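DspB (Aggregatibacter actinomycetemcomitans, PDB 1YHT) is a family 20 glycoside hydrolase (EC 3.2.1.52) that releases biofilms, probably by cleaving the beta-linked N-acetylglucosamine polymer that holds them together. Local coordinates at residues L92-R95 with Q96-D99; I124-L127 with V128-D131; Q161-M164 with S165-I168. All coordinates share one frame; numbering follows the deposited sequence.

Contact 1 (L92-R95 with Q96-D99)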
loop_
_atom_site.group_PDB
_atom_site.type_symbol
_atom_site.label_atom_id
_atom_site.label_comp_id
_atom_site.label_asym_id
_atom_site.label_seq_id
_atom_site.Cartn_x
_atom_site.Cartn_y
_atom_site.Cartn_z
ATOM N N LEU A 92 5.335 6.720 -14.117
ATOM C CA LEU A 92 6.447 7.627 -13.793
ATOM C C LEU A 92 7.686 7.094 -14.437
ATOM O O LEU A 92 8.025 5.912 -14.257
ATOM C CB LEU A 92 6.637 7.740 -12.270
ATOM C CG LEU A 92 5.534 8.467 -11.525
ATOM C CD1 LEU A 92 5.627 8.227 -10.005
ATOM C CD2 LEU A 92 5.482 9.972 -11.864
ATOM N N SER A 93 8.407 7.952 -15.154
ATOM C CA SER A 93 9.678 7.567 -15.700
ATOM C C SER A 93 10.712 7.453 -14.588
ATOM O O SER A 93 10.553 8.018 -13.512
ATOM C CB SER A 93 10.175 8.596 -16.732
ATOM O OG SER A 93 10.639 9.761 -16.068
ATOM N N TYR A 94 11.801 6.752 -14.878
ATOM C CA TYR A 94 12.926 6.683 -13.943
ATOM C C TYR A 94 13.512 8.076 -13.596
ATOM O O TYR A 94 13.893 8.319 -12.467
ATOM C CB TYR A 94 14.064 5.868 -14.527
ATOM C CG TYR A 94 13.788 4.410 -14.774
ATOM C CD1 TYR A 94 13.155 3.596 -13.815
ATOM C CD2 TYR A 94 14.215 3.818 -15.948
ATOM C CE1 TYR A 94 12.939 2.246 -14.061
ATOM C CE2 TYR A 94 14.014 2.432 -16.184
ATOM C CZ TYR A 94 13.361 1.678 -15.240
ATOM O OH TYR A 94 13.176 0.313 -15.531
ATOM N N ARG A 95 13.613 8.961 -14.578
ATOM C CA ARG A 95 14.054 10.346 -14.317
ATOM C C ARG A 95 13.117 11.097 -13.386
ATOM O O ARG A 95 13.546 11.751 -12.426
ATOM C CB ARG A 95 14.242 11.090 -15.644
ATOM C CG ARG A 95 14.475 12.620 -15.519
ATOM C CD ARG A 95 15.103 13.215 -16.809
ATOM N NE ARG A 95 16.315 14.006 -16.450
ATOM C CZ ARG A 95 17.573 13.549 -16.403
ATOM N NH1 ARG A 95 17.870 12.287 -16.745
ATOM N NH2 ARG A 95 18.564 14.382 -16.037
ATOM N N GLN A 96 11.826 10.963 -13.641
ATOM C CA GLN A 96 10.811 11.486 -12.744
ATOM C C GLN A 96 10.909 10.920 -11.335
ATOM O O GLN A 96 10.857 11.662 -10.358
ATOM C CB GLN A 96 9.412 11.254 -13.296
ATOM C CG GLN A 96 9.141 12.152 -14.477
ATOM C CD GLN A 96 7.887 11.791 -15.261
ATOM O OE1 GLN A 96 7.370 10.689 -15.164
ATOM N NE2 GLN A 96 7.399 12.748 -16.049
ATOM N N LEU A 97 11.091 9.606 -11.226
ATOM C CA LEU A 97 11.243 8.988 -9.913
ATOM C C LEU A 97 12.513 9.450 -9.197
ATOM O O LEU A 97 12.525 9.591 -7.984
ATOM C CB LEU A 97 11.247 7.493 -10.066
ATOM C CG LEU A 97 9.920 6.849 -10.472
ATOM C CD1 LEU A 97 10.127 5.523 -11.178
ATOM C CD2 LEU A 97 9.011 6.725 -9.259
ATOM N N ASP A 98 13.595 9.650 -9.953
ATOM C CA ASP A 98 14.847 10.148 -9.368
ATOM C C ASP A 98 14.704 11.588 -8.833
ATOM O O ASP A 98 15.225 11.912 -7.790
ATOM C CB ASP A 98 15.979 10.116 -10.383
ATOM C CG ASP A 98 16.505 8.713 -10.645
ATOM O OD1 ASP A 98 16.234 7.773 -9.848
ATOM O OD2 ASP A 98 17.221 8.580 -11.670
ATOM N N ASP A 99 13.928 12.404 -9.531
ATOM C CA ASP A 99 13.544 13.732 -9.084
ATOM C C ASP A 99 12.697 13.670 -7.745
ATOM O O ASP A 99 12.987 14.378 -6.770
ATOM C CB ASP A 99 12.756 14.432 -10.205
ATOM C CG ASP A 99 12.308 15.868 -9.829
ATOM O OD1 ASP A 99 13.047 16.564 -9.130
ATOM O OD2 ASP A 99 11.203 16.278 -10.234
#

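Contact 2 (I124-L127 with V128-D131)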
loop_
_atom_site.group_PDB
_atom_site.type_symbol
_atom_site.label_atom_id
_atom_site.label_comp_id
_atom_site.label_asym_id
_atom_site.label_seq_id
_atom_site.Cartn_x
_atom_site.Cartn_y
_atom_site.Cartn_z
ATOM N N ILE A 124 0.327 -5.918 -13.611
ATOM C CA ILE A 124 1.547 -6.705 -13.820
ATOM C C ILE A 124 1.276 -7.877 -14.767
ATOM O O ILE A 124 2.024 -8.090 -15.698
ATOM C CB ILE A 124 2.081 -7.230 -12.489
ATOM C CG1 ILE A 124 2.699 -6.075 -11.656
ATOM C CG2 ILE A 124 3.098 -8.312 -12.708
ATOM C CD1 ILE A 124 2.940 -6.410 -10.189
ATOM N N PHE A 125 0.225 -8.647 -14.505
ATOM C CA PHE A 125 -0.150 -9.762 -15.411
ATOM C C PHE A 125 -0.301 -9.279 -16.862
ATOM O O PHE A 125 0.191 -9.893 -17.817
ATOM C CB PHE A 125 -1.483 -10.373 -14.974
ATOM C CG PHE A 125 -1.452 -11.091 -13.623
ATOM C CD1 PHE A 125 -0.287 -11.547 -13.070
ATOM C CD2 PHE A 125 -2.634 -11.359 -12.975
ATOM C CE1 PHE A 125 -0.290 -12.253 -11.856
ATOM C CE2 PHE A 125 -2.659 -12.054 -11.742
ATOM C CZ PHE A 125 -1.489 -12.499 -11.200
ATOM N N LYS A 126 -0.993 -8.164 -17.035
ATOM C CA LYS A 126 -1.252 -7.679 -18.371
ATOM C C LYS A 126 0.052 -7.262 -19.082
ATOM O O LYS A 126 0.210 -7.521 -20.261
ATOM C CB LYS A 126 -2.252 -6.537 -18.335
ATOM C CG LYS A 126 -3.671 -6.975 -17.846
ATOM C CD LYS A 126 -4.144 -8.290 -18.544
ATOM C CE LYS A 126 -5.644 -8.598 -18.398
ATOM N NZ LYS A 126 -5.970 -9.856 -19.207
ATOM N N LEU A 127 0.991 -6.634 -18.373
ATOM C CA LEU A 127 2.314 -6.317 -18.974
ATOM C C LEU A 127 3.162 -7.552 -19.312
ATOM O O LEU A 127 3.854 -7.578 -20.350
ATOM C CB LEU A 127 3.098 -5.377 -18.046
ATOM C CG LEU A 127 2.531 -3.963 -17.905
ATOM C CD1 LEU A 127 3.153 -3.255 -16.716
ATOM C CD2 LEU A 127 2.729 -3.203 -19.206
ATOM N N VAL A 128 3.155 -8.528 -18.400
ATOM C CA VAL A 128 3.814 -9.819 -18.618
ATOM C C VAL A 128 3.232 -10.546 -19.853
ATOM O O VAL A 128 3.953 -11.023 -20.733
ATOM C CB VAL A 128 3.678 -10.742 -17.413
ATOM C CG1 VAL A 128 4.123 -12.197 -17.791
ATOM C CG2 VAL A 128 4.563 -10.208 -16.243
ATOM N N GLN A 129 1.910 -10.622 -19.909
ATOM C CA GLN A 129 1.263 -11.195 -21.073
ATOM C C GLN A 129 1.714 -10.564 -22.388
ATOM O O GLN A 129 1.995 -11.260 -23.359
ATOM C CB GLN A 129 -0.260 -11.044 -20.934
ATOM C CG GLN A 129 -1.017 -11.571 -22.186
ATOM C CD GLN A 129 -2.528 -11.621 -21.977
ATOM O OE1 GLN A 129 -3.005 -12.200 -20.996
ATOM N NE2 GLN A 129 -3.274 -10.928 -22.856
ATOM N N LYS A 130 1.743 -9.247 -22.441
ATOM C CA LYS A 130 2.123 -8.529 -23.681
ATOM C C LYS A 130 3.598 -8.829 -24.035
ATOM O O LYS A 130 3.940 -9.164 -25.165
ATOM C CB LYS A 130 1.905 -7.026 -23.475
ATOM C CG LYS A 130 2.390 -6.095 -24.614
ATOM C CD LYS A 130 1.567 -6.290 -25.871
ATOM C CE LYS A 130 1.945 -5.307 -27.008
ATOM N NZ LYS A 130 3.391 -5.426 -27.421
ATOM N N ASP A 131 4.476 -8.713 -23.043
ATOM C CA ASP A 131 5.880 -8.848 -23.315
ATOM C C ASP A 131 6.384 -10.287 -23.441
ATOM O O ASP A 131 7.206 -10.590 -24.303
ATOM C CB ASP A 131 6.684 -8.124 -22.268
ATOM C CG ASP A 131 8.117 -7.942 -22.702
ATOM O OD1 ASP A 131 8.326 -7.378 -23.792
ATOM O OD2 ASP A 131 8.994 -8.343 -21.942
#

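Contact 3 (Q161-M164 with S165-I168)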
loop_
_atom_site.group_PDB
_atom_site.type_symbol
_atom_site.label_atom_id
_atom_site.label_comp_id
_atom_site.label_asym_id
_atom_site.label_seq_id
_atom_site.Cartn_x
_atom_site.Cartn_y
_atom_site.Cartn_z
ATOM N N GLN A 161 10.472 -12.023 -7.049
ATOM C CA GLN A 161 11.700 -11.536 -6.506
ATOM C C GLN A 161 12.532 -10.760 -7.544
ATOM O O GLN A 161 13.118 -9.783 -7.205
ATOM C CB GLN A 161 12.482 -12.689 -5.919
ATOM C CG GLN A 161 11.882 -13.118 -4.551
ATOM C CD GLN A 161 12.627 -14.304 -3.957
ATOM O OE1 GLN A 161 13.491 -14.892 -4.612
ATOM N NE2 GLN A 161 12.294 -14.653 -2.711
ATOM N N SER A 162 12.551 -11.199 -8.795
ATOM C CA SER A 162 13.194 -10.426 -9.868
ATOM C C SER A 162 12.571 -9.027 -10.033
ATOM O O SER A 162 13.310 -8.079 -10.206
ATOM C CB SER A 162 13.221 -11.190 -11.192
ATOM O OG SER A 162 11.960 -11.129 -11.826
ATOM N N LEU A 163 11.243 -8.892 -9.911
ATOM C CA LEU A 163 10.564 -7.589 -9.992
ATOM C C LEU A 163 10.825 -6.784 -8.705
ATOM O O LEU A 163 11.155 -5.587 -8.743
ATOM C CB LEU A 163 9.051 -7.768 -10.211
ATOM C CG LEU A 163 8.203 -6.524 -10.478
ATOM C CD1 LEU A 163 8.759 -5.679 -11.699
ATOM C CD2 LEU A 163 6.744 -6.966 -10.706
ATOM N N MET A 164 10.796 -7.457 -7.564
ATOM C CA MET A 164 11.186 -6.776 -6.317
ATOM C C MET A 164 12.587 -6.181 -6.401
ATOM O O MET A 164 12.791 -5.034 -5.988
ATOM C CB MET A 164 11.096 -7.712 -5.127
ATOM C CG MET A 164 9.673 -8.163 -4.793
ATOM S SD MET A 164 9.680 -9.575 -3.619
ATOM C CE MET A 164 10.252 -8.768 -2.120
ATOM N N SER A 165 13.542 -6.932 -6.959
ATOM C CA SER A 165 14.918 -6.413 -7.126
ATOM C C SER A 165 14.995 -5.131 -7.961
ATOM O O SER A 165 15.755 -4.202 -7.657
ATOM C CB SER A 165 15.802 -7.494 -7.756
ATOM O OG SER A 165 15.946 -8.587 -6.858
ATOM N N GLU A 166 14.222 -5.097 -9.052
ATOM C CA GLU A 166 14.125 -3.913 -9.882
ATOM C C GLU A 166 13.535 -2.721 -9.114
ATOM O O GLU A 166 14.050 -1.591 -9.181
ATOM C CB GLU A 166 13.271 -4.233 -11.097
ATOM C CG GLU A 166 13.186 -3.040 -12.050
ATOM C CD GLU A 166 12.372 -3.331 -13.287
ATOM O OE1 GLU A 166 11.147 -3.117 -13.237
ATOM O OE2 GLU A 166 12.972 -3.722 -14.292
ATOM N N VAL A 167 12.449 -2.968 -8.392
ATOM C CA VAL A 167 11.785 -1.911 -7.580
ATOM C C VAL A 167 12.734 -1.381 -6.496
ATOM O O VAL A 167 12.894 -0.164 -6.304
ATOM C CB VAL A 167 10.461 -2.398 -7.025
ATOM C CG1 VAL A 167 9.918 -1.418 -6.006
ATOM C CG2 VAL A 167 9.445 -2.604 -8.150
ATOM N N ILE A 168 13.448 -2.295 -5.862
ATOM C CA ILE A 168 14.483 -1.921 -4.895
ATOM C C ILE A 168 15.563 -1.049 -5.521
ATOM O O ILE A 168 15.927 0.003 -4.972
ATOM C CB ILE A 168 15.083 -3.204 -4.249
ATOM C CG1 ILE A 168 14.036 -3.835 -3.380
ATOM C CG2 ILE A 168 16.340 -2.889 -3.406
ATOM C CD1 ILE A 168 14.369 -5.193 -2.873
#

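Contact 1 (L92-R95 with Q96-D99)
From S93 the chain turns into the first coil of helix 94-106, and L97 N donates to S93 O at 2.8 Å with D98 and D99 continuing the i to i+4 pattern. S93 and Q96 form a capping box at this N terminus. The serine hydroxyl is short enough to fold back over the first turn: with OG set between its own N and carbonyl carbon (chi1 75°), it accepts from Q96 N at 3.0 Å, satisfying an amide that has no earlier turn to bond to. Q96 replies with its side chain. Its CG lies beside its own backbone N and the chain runs on extended, so that OE1 receives S93 N at 2.9 Å, nearly straight at hydrogen (166°), with the donor 31° from the plane of the Q96 side-chain carbonyl. Q96 NE2 goes on to G80 O, which fixes which way the amide is flipped. Glutamine suits the place, since it supplies an acceptor for the cap and a donor for the neighbouring loop. Beside the box the buried leucines L92 and L97 meet at about a right angle, a hydrophobic staple flanking the cap, with L92 CD1 3.8 Å from L97 CD2.

Contact 2 (I124-L127 with V128-D131)
I124 and V128 stand one turn apart on helix 122-132, an amphipathic alpha helix of the glycoside hydrolase family 20 catalytic domain. Four successive main-chain bonds join the two halves. V128 N to I124 O (3.0 Å) and Q129 N to F125 O (2.8 Å) are both almost linear, at 171°. The next bond, K130 N to K126 O, stretches to 3.2 Å, and D131 N to L127 O returns to 3.0 Å.

Apolar contact follows the buried side. I124 and V128 face each other through their CG2 methyls, 4.3 Å apart, a loose touch; each also packs on helix 154-171, V128 on F159. Beta-branched residues fit here, carrying bulk close to the backbone where two helices approach. V128 CG2, beside its own backbone N, also rests on I124 O at 3.4 Å. F125 packs against L137 of helix 134-140.

Polar and charged side chains occupy the outer side. K126 and Q129 run side by side in the same direction, the lysine bent at chi2 (-46°) and the glutamine extended. K130 turns away to a cation-pi contact with Y86, while D131 OD1 accepts from N68 ND2. Long polar chains suit this exposed side, where K130 can extend as far as Y86. Between the first pair, K126 NZ stops 4.2 Å from Q129 OE1.

Contact 3 (Q161-M164 with S165-I168)
Q161 O takes the amide of S165 at 2.9 Å, the first of the main-chain bonds that run through helix 154-171 here. V167 N to L163 O and I168 N to M164 O (2.8 Å) are nearly straight, whereas E166 N to S162 O is weak at 3.3 Å. Among the polar side chains, S165 OG sits beside its own backbone N (chi1 -66°), which brings it over the preceding turn, 3.1 Å from Q161 O; K209 NZ makes a weak bond to the same hydroxyl. A serine is small enough to lie against the helix, close to F205. E166 extends fully to CD, and its carboxylate is held at both oxygens, OE1 by S64 OG and OE2 by L66 N. L163 CD1, a methyl, lies 3.8 Å from the carboxylate oxygen E166 OE1, where the two side chains cross obliquely. L163, M164, V167 and I168 form the apolar side: L163 and M164 pack on L115 of strand 110-117, and M164, V167 and I168 on F178 of strand 177-181. Long, unbranched M164 also reaches L206 of helix 192-208. This is the helix-on-strand packing of the beta/alpha (TIM) barrel of family 20 hydrolases.

In the fold
Following the chain from the N terminus, contact 1 begins helix 94-106 just after the small antiparallel sheet, contact 2 lies in helix 122-132 beyond strand 110-117, and contact 3 falls within helix 154-171, which leads to strand 177-181. Each is local; they come in series, none nesting in or crossing another, and none closes a long loop. Helix 154-171 joins the group: contact 3 meets contact 2 where L163 CD2 lies 3.9 Å from I124 CD1, and approaches contact 1 through E166 and Y94. Contacts 1 and 2 do not touch, their nearest atoms being about 11 Å apart. Contact 3 lies against strands 110-117 and 177-181; contacts 1 and 2 pack on its helix from outside.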